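Local coordinates for protein aminotransferase (PDB 4ZM4) that belongs to the class-III aminotransferases, dimeric enzymes of the PLP-dependent aminotransferase fold that work with pyridoxal phosphate, at residues V253-R258 with L277-M281; N121-A126 with P286-F290; E109-G113 with R261-E266; F72-E78 with A323-I328. The protein carries 1 engineered substitution. All coordinates share one frame; numbering follows the deposited sequence.

Contact 1: residues V253-R258 with L277-M281; sequences VITGFR and LSRVM. Engineered in segment 277-281: Arg-279 (natural residue Lys). With P3B ((3E,4R,5R)-4,5-dihydroxy-3-{[(Z)-{3-hydroxy-2-methyl-5-[(phosphonooxy)methyl]pyridin-4(1H)-ylidene}methyl]imino}cyclohex-1-ene-1-carboxylic acid), chain H.
Phe-257 CB rests on Val-280 CG1 at 3.6 Å, the start of the apolar packing between 253-258 and 277-281. The Phe-257 side chain crosses Leu-277 at about a right angle, its CE2 4.1 Å from Leu-277 CD2, while the same ring carbon meets CB of Met-281. Leu-325 of helix 315-329 and Leu-110 of helix 98-110 also pack against the ring.

The second kind of contact is a methyl on a flat cation. Arg-279, an engineered residue where the natural sequence has lysine, lies with one guanidinium face against Val-253 CG1, which stands 3.5 Å above the plane and over its centre. Val-253 CG1 is turned anti to the backbone N (chi1 156°), which puts it on the arginine, while CG2 is left near the ligand's nitrogen-containing ring. Arg-279 NH1 is held by the carbonyl of Tyr-67.

No direct hydrogen bond joins the segments; a water mediates instead. Val-253 O and Gly-256 O both lie 2.7 Å from it as acceptors, but it has more acceptors in reach than protons, so the two bonds need not form at once. It also accepts a weak bond from Val-280 N.

P3B lies against the same residues. Val-253 CB is 3.6 Å from its ring nitrogen NAP, and Ile-254 CD1 is 3.3 Å from the hydroxyl oxygen OAE. From the second subunit, the Tyr-311 hydroxyl bonds Arg-279 N. Two loops that follow neighbouring parallel strands, 247-251 and 274-277, thus meet at the strand ends to line the cofactor pocket, the place where fold-type I PLP enzymes build their active site.

Contact 2: residues N121-A126 with P286-F290; sequences NSGTEA and PVAAF. With P3B ((3E,4R,5R)-4,5-dihydroxy-3-{[(Z)-{3-hydroxy-2-methyl-5-[(phosphonooxy)methyl]pyridin-4(1H)-ylidene}methyl]imino}cyclohex-1-ene-1-carboxylic acid), chain H.
Ala-288 and Ala-126 point their methyl groups at each other, CB to CB 4.0 Å, so the first turn of helix 123-138 sits close on strand 288-292. The Ala-288 methyl also lies against the peptide that starts the helix, 3.3 Å from Ser-122 O. Farther along, Phe-290 turns its CG between its own backbone N and carbonyl carbon (chi1 67°), and this brings ring atom CD1 within 3.6 Å of Ala-126 O, approaching obliquely. At the other end a water donates to both Asn-121 OD1 and Pro-286 O, joining the segments through the amide.

Ser-122 is the N-cap: its OG accepts from Glu-125 N at 3.1 Å and also bonds Glu-125 OE2 of the second subunit, a pair mirrored across the dimer. This is the phosphate-binding helix start of the PLP-dependent aminotransferase fold, with Gly-123 N bonded to P3B OAC, and Thr-124 giving both its N and its OG1 to OAH. The helix dipole would probably favour the phosphate charge there.

Glu-125 reaches back toward Asn-121, and its OE1 takes two donors: Asn-121 N at 2.9 Å, nearly in line with the C-O bond, and Asn-121 ND2 on its syn lone pair, with OE1 tilted 32° out of the Asn-121 amide plane.

Contact 3: residues E109-G113 with R261-E266; sequences ELVPG and RGGAQE
Gly-113 N gives the contact its direct hydrogen bond, reaching Gln-265 OE1 at 2.9 Å; the donor lies nearly on the line of the amide C=O (172°). Gln-265 runs extended beyond CG and crosses Val-111 at about a right angle, its OE1 only 3.3 Å from Val-111 CG1, while Pro-112 CD packs beside the same oxygen. At the other end Leu-110 CD1 sits 4.0 Å above the centre of one face of the Arg-261 guanidinium. Between these two, the backbones come close: Leu-110 O is 3.2 Å from Gly-262 CA.

Two waters lie at the edge of that guanidinium, in its plane. One accepts from Arg-261 NE at 2.7 Å and has Leu-110 O and Glu-266 OE1 within reach as acceptors, though with atoms elsewhere counted its protons cannot serve them all. The other spans from Arg-261 NH1 to Glu-109 OE2, linking two opposite charges that do not touch.

Farther out, Glu-252 accepts from Ala-264 N and Gln-265 N near the beginning of helix 263-267, and Arg-329 forms a salt bridge with Glu-109. The arrangement is helix-end packing on the flank of the large domain: the C-terminal end of helix 98-110, with the loop after it, meets the beginning of helix 263-267.

Contact 4: residues F72-E78 with A323-I328; sequences FGYADRE and AMLGKI
The turn 72-76 and the first residues of helix 77-89 run past segment 323-328 of helix 315-329 without backbone bonds, the nearest CA atoms being those of Glu-78 and Ala-323 at 7.2 Å. Side chains bridge the gap, and Lys-327 does most of it. Its chain is fully extended, CG anti to the backbone N, and it slides over the Phe-72 ring in the opposite direction. Lys-327 CE stands 3.5 Å from the centroid of the Phe-72 ring, only 2° off the normal, a CH-pi contact. The ammonium NZ follows at 3.9 Å from the same centroid, 23° off the normal, which makes a cation-pi pair over the same face.

Beyond the ring, NZ enters two salt bridges. Asp-76 comes from the opposite direction and offers OD1 to Lys-327 NZ at 2.8 Å, through its syn lone pair. Glu-78 crosses the lysine at about a right angle, and NZ meets its OE1 at 2.7 Å from above the carboxylate plane, 39° out of it.

Elsewhere round the ring, Met-324 SD lies in the ring plane at the edge, 5.0 Å from the Phe-72 centroid, a Met-aromatic contact, and Ile-328 CG1 approaches CZ at the edge too. Leu-331 and Leu-334 also pack on Phe-72.

One ammonium thus serves two carboxylates and an aromatic face. The paired negative charges would probably favour its protonated form, and the ring face probably restricts the path of the lysine, so that the start of helix 77-89 is tied electrostatically to helix 315-329.

From the N terminus, 72-78 comes first and pairs with 323-328, so contact 4 closes the longest loop and encloses the other three. Next, 109-113 waits for 261-266 and 121-126 for 286-290, so contacts 2 and 3 cross. Contact 1 joins 253-258 to 277-281 within the span of contact 2, and it too crosses contact 3. Spatially contact 1 is the middle: Ser-278 OG reaches Val-287 O of contact 2, Phe-257 packs on Val-111 of contact 3, and Val-280 meets Met-324 of contact 4. Together they tie the seven-stranded sheet and its ligand pocket to helices 77-89, 98-110, 123-138, 263-267 and 315-329.

Contact 1: residues V253-R258 with L277-M281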
loop_
_atom_site.group_PDB
_atom_site.type_symbol
_atom_site.label_atom_id
_atom_site.label_comp_id
_atom_site.label_asym_id
_atom_site.label_seq_id
_atom_site.Cartn_x
_atom_site.Cartn_y
_atom_site.Cartn_z
ATOM N N VAL B 253 -4.622 -1.951 13.571
ATOM C CA VAL B 253 -4.848 -1.049 12.440
ATOM C C VAL B 253 -6.036 -0.159 12.743
ATOM O O VAL B 253 -5.975 1.040 12.518
ATOM C CB VAL B 253 -5.075 -1.838 11.113
ATOM C CG1 VAL B 253 -5.870 -1.024 10.091
ATOM C CG2 VAL B 253 -3.740 -2.238 10.505
ATOM N N ILE B 254 -7.075 -0.729 13.338
ATOM C CA ILE B 254 -8.234 0.036 13.748
ATOM C C ILE B 254 -8.126 0.517 15.207
ATOM O O ILE B 254 -8.348 1.708 15.474
ATOM C CB ILE B 254 -9.532 -0.767 13.530
ATOM C CG1 ILE B 254 -9.884 -0.745 12.038
ATOM C CG2 ILE B 254 -10.686 -0.179 14.322
ATOM C CD1 ILE B 254 -11.030 -1.676 11.692
ATOM N N THR B 255 -7.783 -0.370 16.140
ATOM C CA THR B 255 -7.791 -0.010 17.569
ATOM C C THR B 255 -6.651 0.935 18.032
ATOM O O THR B 255 -6.815 1.680 19.016
ATOM C CB THR B 255 -7.776 -1.262 18.470
ATOM O OG1 THR B 255 -6.648 -2.073 18.130
ATOM C CG2 THR B 255 -9.017 -2.047 18.299
ATOM N N GLY B 256 -5.533 0.943 17.320
ATOM C CA GLY B 256 -4.403 1.810 17.704
ATOM C C GLY B 256 -4.714 3.293 17.642
ATOM O O GLY B 256 -5.299 3.776 16.686
ATOM N N PHE B 257 -4.368 3.999 18.701
ATOM C CA PHE B 257 -4.700 5.422 18.871
ATOM C C PHE B 257 -6.172 5.715 18.761
ATOM O O PHE B 257 -6.561 6.869 18.535
ATOM C CB PHE B 257 -3.952 6.305 17.882
ATOM C CG PHE B 257 -2.528 5.895 17.664
ATOM C CD1 PHE B 257 -1.550 6.188 18.598
ATOM C CD2 PHE B 257 -2.174 5.191 16.526
ATOM C CE1 PHE B 257 -0.252 5.782 18.391
ATOM C CE2 PHE B 257 -0.865 4.806 16.313
ATOM C CZ PHE B 257 0.092 5.103 17.241
ATOM N N ARG B 258 -7.015 4.722 19.008
ATOM C CA ARG B 258 -8.476 4.898 18.895
ATOM C C ARG B 258 -9.190 4.551 20.216
ATOM O O ARG B 258 -9.931 5.377 20.754
ATOM C CB ARG B 258 -8.971 4.026 17.732
ATOM C CG ARG B 258 -10.437 3.661 17.708
ATOM C CD ARG B 258 -11.334 4.820 17.370
ATOM N NE ARG B 258 -11.169 5.317 15.998
ATOM C CZ ARG B 258 -11.903 6.302 15.477
ATOM N NH1 ARG B 258 -12.895 6.856 16.182
ATOM N NH2 ARG B 258 -11.677 6.731 14.240
ATOM N N LEU B 277 0.058 -1.123 12.947
ATOM C CA LEU B 277 -0.626 0.181 13.062
ATOM C C LEU B 277 -0.899 0.794 11.712
ATOM O O LEU B 277 -0.149 0.542 10.748
ATOM C CB LEU B 277 0.242 1.136 13.862
ATOM C CG LEU B 277 0.666 0.697 15.265
ATOM C CD1 LEU B 277 1.789 1.611 15.764
ATOM C CD2 LEU B 277 -0.489 0.699 16.224
ATOM N N SER B 278 -1.955 1.605 11.633
ATOM C CA SER B 278 -2.293 2.391 10.435
ATOM C C SER B 278 -3.397 3.405 10.813
ATOM O O SER B 278 -3.527 3.767 11.967
ATOM C CB SER B 278 -2.740 1.484 9.294
ATOM O OG SER B 278 -2.922 2.180 8.083
ATOM N N ARG B 279 -4.170 3.881 9.857
ATOM C CA ARG B 279 -5.443 4.593 10.115
ATOM C C ARG B 279 -5.287 5.889 10.883
ATOM O O ARG B 279 -4.976 6.899 10.280
ATOM C CB ARG B 279 -6.466 3.694 10.801
ATOM C CG ARG B 279 -6.754 2.432 10.048
ATOM C CD ARG B 279 -7.667 2.612 8.862
ATOM N NE ARG B 279 -7.422 1.486 7.975
ATOM C CZ ARG B 279 -8.204 0.423 7.798
ATOM N NH1 ARG B 279 -9.379 0.267 8.417
ATOM N NH2 ARG B 279 -7.779 -0.504 6.949
ATOM N N VAL B 280 -5.526 5.873 12.196
ATOM C CA VAL B 280 -5.468 7.091 12.995
ATOM C C VAL B 280 -4.037 7.634 12.925
ATOM O O VAL B 280 -3.817 8.854 12.909
ATOM C CB VAL B 280 -5.891 6.860 14.469
ATOM C CG1 VAL B 280 -5.633 8.100 15.308
ATOM C CG2 VAL B 280 -7.354 6.479 14.543
ATOM N N MET B 281 -3.070 6.725 12.856
ATOM C CA MET B 281 -1.647 7.096 12.866
ATOM C C MET B 281 -1.316 8.149 11.829
ATOM O O MET B 281 -0.625 9.080 12.129
ATOM C CB MET B 281 -0.773 5.847 12.634
ATOM C CG MET B 281 0.708 6.055 12.932
ATOM S SD MET B 281 1.594 4.506 12.726
ATOM C CE MET B 281 1.666 4.416 10.922
HETATM O OAH P3B H . -4.999 -2.936 3.527
HETATM P PBA P3B H . -5.619 -1.822 4.470
HETATM O OAI P3B H . -6.998 -1.620 3.916
HETATM O OAC P3B H . -4.848 -0.513 4.461
HETATM O OAQ P3B H . -5.661 -2.617 5.941
HETATM C CAM P3B H . -6.021 -4.032 6.065
HETATM C CAV P3B H . -6.527 -4.201 7.331
HETATM C CAL P3B H . -5.692 -4.785 8.273
HETATM N NAP P3B H . -6.162 -4.925 9.572
HETATM C CAU P3B H . -7.415 -4.484 9.929
HETATM C CAA P3B H . -7.886 -4.654 11.204
HETATM C CAW P3B H . -8.224 -3.960 9.021
HETATM O OAE P3B H . -9.443 -3.550 9.436
HETATM C CAX P3B H . -7.826 -3.755 7.698
HETATM C CAJ P3B H . -8.735 -3.187 6.737
HETATM N NAO P3B H . -10.061 -2.974 7.033
HETATM C CAT P3B H . -10.963 -2.545 6.094
HETATM C CAK P3B H . -10.722 -2.439 4.695
HETATM C CAS P3B H . -11.685 -2.077 3.760
HETATM C CAR P3B H . -11.383 -1.927 2.393
HETATM O OAD P3B H . -12.213 -1.503 1.572
HETATM O OAB P3B H . -10.329 -2.276 1.919
HETATM C CAN P3B H . -12.869 -1.577 4.138
HETATM C CAY P3B H . -13.211 -1.506 5.635
HETATM O OAF P3B H . -14.595 -1.907 5.654
HETATM C CAZ P3B H . -12.295 -2.358 6.604
HETATM O OAG P3B H . -12.308 -1.980 8.030
HETATM O O HOH W 1 -5.996 3.230 14.157
#

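Contact 2: residues N121-A126 with P286-F290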
loop_
_atom_site.group_PDB
_atom_site.type_symbol
_atom_site.label_atom_id
_atom_site.label_comp_id
_atom_site.label_asym_id
_atom_site.label_seq_id
_atom_site.Cartn_x
_atom_site.Cartn_y
_atom_site.Cartn_z
ATOM N N ASN B 121 2.791 1.096 3.253
ATOM C CA ASN B 121 1.733 1.947 2.701
ATOM C C ASN B 121 0.349 1.572 3.199
ATOM O O ASN B 121 -0.572 2.369 3.085
ATOM C CB ASN B 121 1.751 1.866 1.178
ATOM C CG ASN B 121 3.095 2.211 0.617
ATOM O OD1 ASN B 121 3.550 3.356 0.731
ATOM N ND2 ASN B 121 3.769 1.223 0.009
ATOM N N SER B 122 0.184 0.367 3.736
ATOM C CA SER B 122 -1.152 -0.155 4.052
ATOM C C SER B 122 -1.118 -1.226 5.137
ATOM O O SER B 122 -0.077 -1.829 5.366
ATOM C CB SER B 122 -1.742 -0.770 2.809
ATOM O OG SER B 122 -0.994 -1.910 2.443
ATOM N N GLY B 123 -2.242 -1.440 5.809
ATOM C CA GLY B 123 -2.339 -2.496 6.778
ATOM C C GLY B 123 -2.062 -3.868 6.187
ATOM O O GLY B 123 -1.467 -4.738 6.823
ATOM N N THR B 124 -2.501 -4.063 4.959
ATOM C CA THR B 124 -2.286 -5.296 4.269
ATOM C C THR B 124 -0.780 -5.572 4.154
ATOM O O THR B 124 -0.317 -6.700 4.423
ATOM C CB THR B 124 -2.997 -5.266 2.886
ATOM O OG1 THR B 124 -4.417 -5.357 3.079
ATOM C CG2 THR B 124 -2.542 -6.405 1.982
ATOM N N GLU B 125 -0.031 -4.577 3.697
ATOM C CA GLU B 125 1.438 -4.711 3.547
ATOM C C GLU B 125 2.117 -4.924 4.903
ATOM O O GLU B 125 2.982 -5.780 5.040
ATOM C CB GLU B 125 2.052 -3.471 2.860
ATOM C CG GLU B 125 1.811 -3.349 1.378
ATOM C CD GLU B 125 2.471 -2.115 0.762
ATOM O OE1 GLU B 125 2.929 -1.208 1.512
ATOM O OE2 GLU B 125 2.536 -2.059 -0.480
ATOM N N ALA B 126 1.707 -4.132 5.891
ATOM C CA ALA B 126 2.291 -4.220 7.221
ATOM C C ALA B 126 2.063 -5.587 7.852
ATOM O O ALA B 126 2.990 -6.161 8.435
ATOM C CB ALA B 126 1.754 -3.144 8.108
ATOM N N PRO B 286 -2.138 7.512 3.196
ATOM C CA PRO B 286 -1.832 6.075 3.146
ATOM C C PRO B 286 -0.486 5.711 3.783
ATOM O O PRO B 286 0.581 5.992 3.212
ATOM C CB PRO B 286 -1.865 5.753 1.657
ATOM C CG PRO B 286 -2.273 7.008 0.984
ATOM C CD PRO B 286 -2.008 8.141 1.895
ATOM N N VAL B 287 -0.553 5.163 4.993
ATOM C CA VAL B 287 0.625 4.818 5.784
ATOM C C VAL B 287 0.255 3.805 6.846
ATOM O O VAL B 287 -0.855 3.783 7.328
ATOM C CB VAL B 287 1.271 6.061 6.442
ATOM C CG1 VAL B 287 0.332 6.717 7.433
ATOM C CG2 VAL B 287 2.593 5.712 7.125
ATOM N N ALA B 288 1.200 2.918 7.141
ATOM C CA ALA B 288 1.039 1.881 8.137
ATOM C C ALA B 288 2.421 1.563 8.702
ATOM O O ALA B 288 3.429 2.050 8.200
ATOM C CB ALA B 288 0.455 0.626 7.513
ATOM N N ALA B 289 2.452 0.779 9.766
ATOM C CA ALA B 289 3.706 0.357 10.371
ATOM C C ALA B 289 3.500 -0.959 11.091
ATOM O O ALA B 289 2.391 -1.285 11.521
ATOM C CB ALA B 289 4.204 1.424 11.369
ATOM N N PHE B 290 4.585 -1.663 11.318
ATOM C CA PHE B 290 4.558 -2.737 12.297
ATOM C C PHE B 290 5.813 -2.649 13.119
ATOM O O PHE B 290 6.849 -2.197 12.632
ATOM C CB PHE B 290 4.366 -4.123 11.642
ATOM C CG PHE B 290 5.507 -4.556 10.806
ATOM C CD1 PHE B 290 5.689 -4.023 9.541
ATOM C CD2 PHE B 290 6.402 -5.507 11.270
ATOM C CE1 PHE B 290 6.748 -4.428 8.763
ATOM C CE2 PHE B 290 7.466 -5.899 10.489
ATOM C CZ PHE B 290 7.627 -5.373 9.230
HETATM O OAH P3B H . -4.999 -2.936 3.527
HETATM P PBA P3B H . -5.619 -1.822 4.470
HETATM O OAI P3B H . -6.998 -1.620 3.916
HETATM O OAC P3B H . -4.848 -0.513 4.461
HETATM O OAQ P3B H . -5.661 -2.617 5.941
HETATM C CAM P3B H . -6.021 -4.032 6.065
HETATM C CAV P3B H . -6.527 -4.201 7.331
HETATM C CAL P3B H . -5.692 -4.785 8.273
HETATM N NAP P3B H . -6.162 -4.925 9.572
HETATM C CAU P3B H . -7.415 -4.484 9.929
HETATM C CAA P3B H . -7.886 -4.654 11.204
HETATM C CAW P3B H . -8.224 -3.960 9.021
HETATM O OAE P3B H . -9.443 -3.550 9.436
HETATM C CAX P3B H . -7.826 -3.755 7.698
HETATM C CAJ P3B H . -8.735 -3.187 6.737
HETATM N NAO P3B H . -10.061 -2.974 7.033
HETATM C CAT P3B H . -10.963 -2.545 6.094
HETATM C CAK P3B H . -10.722 -2.439 4.695
HETATM C CAS P3B H . -11.685 -2.077 3.760
HETATM C CAR P3B H . -11.383 -1.927 2.393
HETATM O OAD P3B H . -12.213 -1.503 1.572
HETATM O OAB P3B H . -10.329 -2.276 1.919
HETATM C CAN P3B H . -12.869 -1.577 4.138
HETATM C CAY P3B H . -13.211 -1.506 5.635
HETATM O OAF P3B H . -14.595 -1.907 5.654
HETATM C CAZ P3B H . -12.295 -2.358 6.604
HETATM O OAG P3B H . -12.308 -1.980 8.030
HETATM O O HOH W 2 3.057 5.451 2.678
#

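Contact 3: residues E109-G113 with R261-E266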
loop_
_atom_site.group_PDB
_atom_site.type_symbol
_atom_site.label_atom_id
_atom_site.label_comp_id
_atom_site.label_asym_id
_atom_site.label_seq_id
_atom_site.Cartn_x
_atom_site.Cartn_y
_atom_site.Cartn_z
ATOM N N GLU B 109 6.919 6.201 22.029
ATOM C CA GLU B 109 6.467 6.894 23.239
ATOM C C GLU B 109 5.035 6.529 23.534
ATOM O O GLU B 109 4.698 6.229 24.667
ATOM C CB GLU B 109 6.575 8.430 23.072
ATOM C CG GLU B 109 6.484 9.172 24.390
ATOM C CD GLU B 109 6.217 10.680 24.253
ATOM O OE1 GLU B 109 6.655 11.316 23.270
ATOM O OE2 GLU B 109 5.555 11.225 25.132
ATOM N N LEU B 110 4.189 6.558 22.506
ATOM C CA LEU B 110 2.769 6.349 22.681
ATOM C C LEU B 110 2.363 4.870 22.782
ATOM O O LEU B 110 1.308 4.559 23.355
ATOM C CB LEU B 110 1.985 7.079 21.551
ATOM C CG LEU B 110 1.625 8.567 21.750
ATOM C CD1 LEU B 110 2.727 9.380 22.375
ATOM C CD2 LEU B 110 1.228 9.193 20.442
ATOM N N VAL B 111 3.153 3.958 22.232
ATOM C CA VAL B 111 2.760 2.523 22.226
ATOM C C VAL B 111 3.712 1.697 23.049
ATOM O O VAL B 111 4.882 1.586 22.719
ATOM C CB VAL B 111 2.622 1.914 20.818
ATOM C CG1 VAL B 111 1.944 0.550 20.884
ATOM C CG2 VAL B 111 1.794 2.844 19.955
ATOM N N PRO B 112 3.184 1.102 24.151
ATOM C CA PRO B 112 3.989 0.345 25.129
ATOM C C PRO B 112 4.909 -0.694 24.496
ATOM O O PRO B 112 6.131 -0.685 24.724
ATOM C CB PRO B 112 2.930 -0.368 26.017
ATOM C CG PRO B 112 1.642 0.369 25.796
ATOM C CD PRO B 112 1.733 1.104 24.491
ATOM N N GLY B 113 4.310 -1.590 23.717
ATOM C CA GLY B 113 5.025 -2.747 23.153
ATOM C C GLY B 113 5.898 -2.463 21.948
ATOM O O GLY B 113 6.370 -3.409 21.328
ATOM N N ARG B 261 -4.932 5.935 23.931
ATOM C CA ARG B 261 -3.758 6.535 23.281
ATOM C C ARG B 261 -2.772 5.447 22.814
ATOM O O ARG B 261 -2.267 5.482 21.694
ATOM C CB ARG B 261 -3.088 7.521 24.244
ATOM C CG ARG B 261 -2.178 8.523 23.550
ATOM C CD ARG B 261 -1.485 9.441 24.538
ATOM N NE ARG B 261 -0.366 8.779 25.210
ATOM C CZ ARG B 261 0.673 9.399 25.762
ATOM N NH1 ARG B 261 1.622 8.675 26.323
ATOM N NH2 ARG B 261 0.772 10.701 25.757
ATOM N N GLY B 262 -2.534 4.464 23.677
ATOM C CA GLY B 262 -1.688 3.311 23.376
ATOM C C GLY B 262 -2.456 2.081 22.913
ATOM O O GLY B 262 -1.988 0.947 23.055
ATOM N N GLY B 263 -3.635 2.299 22.334
ATOM C CA GLY B 263 -4.430 1.233 21.737
ATOM C C GLY B 263 -5.024 0.262 22.725
ATOM O O GLY B 263 -5.049 0.526 23.932
ATOM N N ALA B 264 -5.442 -0.900 22.207
ATOM C CA ALA B 264 -5.976 -1.971 23.041
ATOM C C ALA B 264 -4.923 -2.564 23.989
ATOM O O ALA B 264 -5.246 -3.032 25.049
ATOM C CB ALA B 264 -6.590 -3.049 22.151
ATOM N N GLN B 265 -3.682 -2.620 23.527
ATOM C CA GLN B 265 -2.520 -2.929 24.336
ATOM C C GLN B 265 -2.591 -2.300 25.713
ATOM O O GLN B 265 -2.437 -2.978 26.723
ATOM C CB GLN B 265 -1.304 -2.296 23.657
ATOM C CG GLN B 265 -0.294 -3.274 23.192
ATOM C CD GLN B 265 0.668 -2.641 22.215
ATOM O OE1 GLN B 265 1.770 -2.241 22.592
ATOM N NE2 GLN B 265 0.278 -2.608 20.937
ATOM N N GLU B 266 -2.792 -0.987 25.718
ATOM C CA GLU B 266 -2.802 -0.177 26.908
ATOM C C GLU B 266 -4.115 -0.373 27.608
ATOM O O GLU B 266 -4.159 -0.577 28.822
ATOM C CB GLU B 266 -2.645 1.307 26.524
ATOM C CG GLU B 266 -2.548 2.306 27.656
ATOM C CD GLU B 266 -2.258 3.710 27.148
ATOM O OE1 GLU B 266 -1.058 4.098 27.047
ATOM O OE2 GLU B 266 -3.217 4.440 26.829
HETATM O O HOH W 3 4.344 10.141 27.215
HETATM O O HOH W 4 0.113 6.145 25.593
#

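Contact 4: residues F72-E78 with A323-I328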
loop_
_atom_site.group_PDB
_atom_site.type_symbol
_atom_site.label_atom_id
_atom_site.label_comp_id
_atom_site.label_asym_id
_atom_site.label_seq_id
_atom_site.Cartn_x
_atom_site.Cartn_y
_atom_site.Cartn_z
ATOM N N PHE B 72 -10.336 13.234 14.386
ATOM C CA PHE B 72 -10.739 14.629 14.519
ATOM C C PHE B 72 -11.634 15.103 13.370
ATOM O O PHE B 72 -11.850 16.295 13.199
ATOM C CB PHE B 72 -9.482 15.515 14.567
ATOM C CG PHE B 72 -8.511 15.137 15.654
ATOM C CD1 PHE B 72 -8.820 15.384 16.999
ATOM C CD2 PHE B 72 -7.288 14.533 15.350
ATOM C CE1 PHE B 72 -7.931 15.042 18.003
ATOM C CE2 PHE B 72 -6.400 14.191 16.365
ATOM C CZ PHE B 72 -6.716 14.442 17.689
ATOM N N GLY B 73 -12.108 14.193 12.537
ATOM C CA GLY B 73 -12.938 14.577 11.391
ATOM C C GLY B 73 -12.158 14.832 10.146
ATOM O O GLY B 73 -10.937 14.763 10.123
ATOM N N TYR B 74 -12.885 15.087 9.067
ATOM C CA TYR B 74 -12.319 15.281 7.757
ATOM C C TYR B 74 -11.666 16.654 7.647
ATOM O O TYR B 74 -12.046 17.580 8.374
ATOM C CB TYR B 74 -13.409 15.202 6.707
ATOM C CG TYR B 74 -14.043 13.844 6.490
ATOM C CD1 TYR B 74 -13.273 12.717 6.274
ATOM C CD2 TYR B 74 -15.437 13.713 6.395
ATOM C CE1 TYR B 74 -13.870 11.490 6.061
ATOM C CE2 TYR B 74 -16.027 12.484 6.163
ATOM C CZ TYR B 74 -15.238 11.380 5.994
ATOM O OH TYR B 74 -15.822 10.164 5.738
ATOM N N ALA B 75 -10.716 16.804 6.723
ATOM C CA ALA B 75 -10.049 18.110 6.477
ATOM C C ALA B 75 -9.470 18.761 7.737
ATOM O O ALA B 75 -9.739 19.951 8.019
ATOM C CB ALA B 75 -11.008 19.082 5.788
ATOM N N ASP B 76 -8.714 17.973 8.508
ATOM C CA ASP B 76 -8.084 18.456 9.744
ATOM C C ASP B 76 -6.906 19.321 9.336
ATOM O O ASP B 76 -5.896 18.793 8.857
ATOM C CB ASP B 76 -7.646 17.251 10.608
ATOM C CG ASP B 76 -7.192 17.640 12.020
ATOM O OD1 ASP B 76 -6.711 16.757 12.758
ATOM O OD2 ASP B 76 -7.302 18.808 12.422
ATOM N N ARG B 77 -7.019 20.637 9.517
ATOM C CA ARG B 77 -6.006 21.580 9.033
ATOM C C ARG B 77 -4.623 21.437 9.683
ATOM O O ARG B 77 -3.596 21.552 9.008
ATOM C CB ARG B 77 -6.522 23.028 9.094
ATOM C CG ARG B 77 -7.447 23.353 7.915
ATOM C CD ARG B 77 -7.870 24.828 7.804
ATOM N NE ARG B 77 -6.831 25.668 7.181
ATOM C CZ ARG B 77 -6.536 25.686 5.875
ATOM N NH1 ARG B 77 -7.162 24.884 5.009
ATOM N NH2 ARG B 77 -5.584 26.499 5.432
ATOM N N GLU B 78 -4.594 21.162 10.977
ATOM C CA GLU B 78 -3.346 20.945 11.690
ATOM C C GLU B 78 -2.516 19.841 11.082
ATOM O O GLU B 78 -1.305 19.815 11.262
ATOM C CB GLU B 78 -3.607 20.622 13.161
ATOM C CG GLU B 78 -4.136 21.795 13.961
ATOM C CD GLU B 78 -4.621 21.374 15.324
ATOM O OE1 GLU B 78 -5.720 20.773 15.393
ATOM O OE2 GLU B 78 -3.918 21.637 16.330
ATOM N N ALA B 323 2.705 14.883 12.610
ATOM C CA ALA B 323 1.656 15.870 12.907
ATOM C C ALA B 323 0.481 15.242 13.678
ATOM O O ALA B 323 -0.030 15.838 14.623
ATOM C CB ALA B 323 1.154 16.525 11.622
ATOM N N MET B 324 0.085 14.027 13.295
ATOM C CA MET B 324 -1.112 13.419 13.868
ATOM C C MET B 324 -0.819 12.931 15.252
ATOM O O MET B 324 -1.570 13.215 16.187
ATOM C CB MET B 324 -1.601 12.273 12.994
ATOM C CG MET B 324 -2.911 11.654 13.433
ATOM S SD MET B 324 -4.326 12.782 13.435
ATOM C CE MET B 324 -5.680 11.598 13.571
ATOM N N LEU B 325 0.283 12.207 15.413
ATOM C CA LEU B 325 0.620 11.689 16.738
ATOM C C LEU B 325 1.089 12.832 17.664
ATOM O O LEU B 325 0.842 12.779 18.866
ATOM C CB LEU B 325 1.651 10.575 16.652
ATOM C CG LEU B 325 1.255 9.282 15.932
ATOM C CD1 LEU B 325 2.296 8.190 16.110
ATOM C CD2 LEU B 325 -0.096 8.785 16.409
ATOM N N GLY B 326 1.734 13.858 17.102
ATOM C CA GLY B 326 2.056 15.074 17.841
ATOM C C GLY B 326 0.833 15.763 18.380
ATOM O O GLY B 326 0.759 16.078 19.576
ATOM N N LYS B 327 -0.169 15.923 17.526
ATOM C CA LYS B 327 -1.466 16.465 17.964
ATOM C C LYS B 327 -2.136 15.650 19.079
ATOM O O LYS B 327 -2.577 16.225 20.086
ATOM C CB LYS B 327 -2.438 16.570 16.796
ATOM C CG LYS B 327 -3.818 17.043 17.178
ATOM C CD LYS B 327 -4.601 17.508 15.968
ATOM C CE LYS B 327 -6.015 17.875 16.350
ATOM N NZ LYS B 327 -6.778 18.251 15.127
ATOM N N ILE B 328 -2.220 14.332 18.894
ATOM C CA ILE B 328 -2.839 13.446 19.906
ATOM C C ILE B 328 -2.107 13.524 21.272
ATOM O O ILE B 328 -2.723 13.581 22.344
ATOM C CB ILE B 328 -2.850 11.986 19.428
ATOM C CG1 ILE B 328 -3.861 11.812 18.295
ATOM C CG2 ILE B 328 -3.160 11.027 20.582
ATOM C CD1 ILE B 328 -3.782 10.459 17.606
#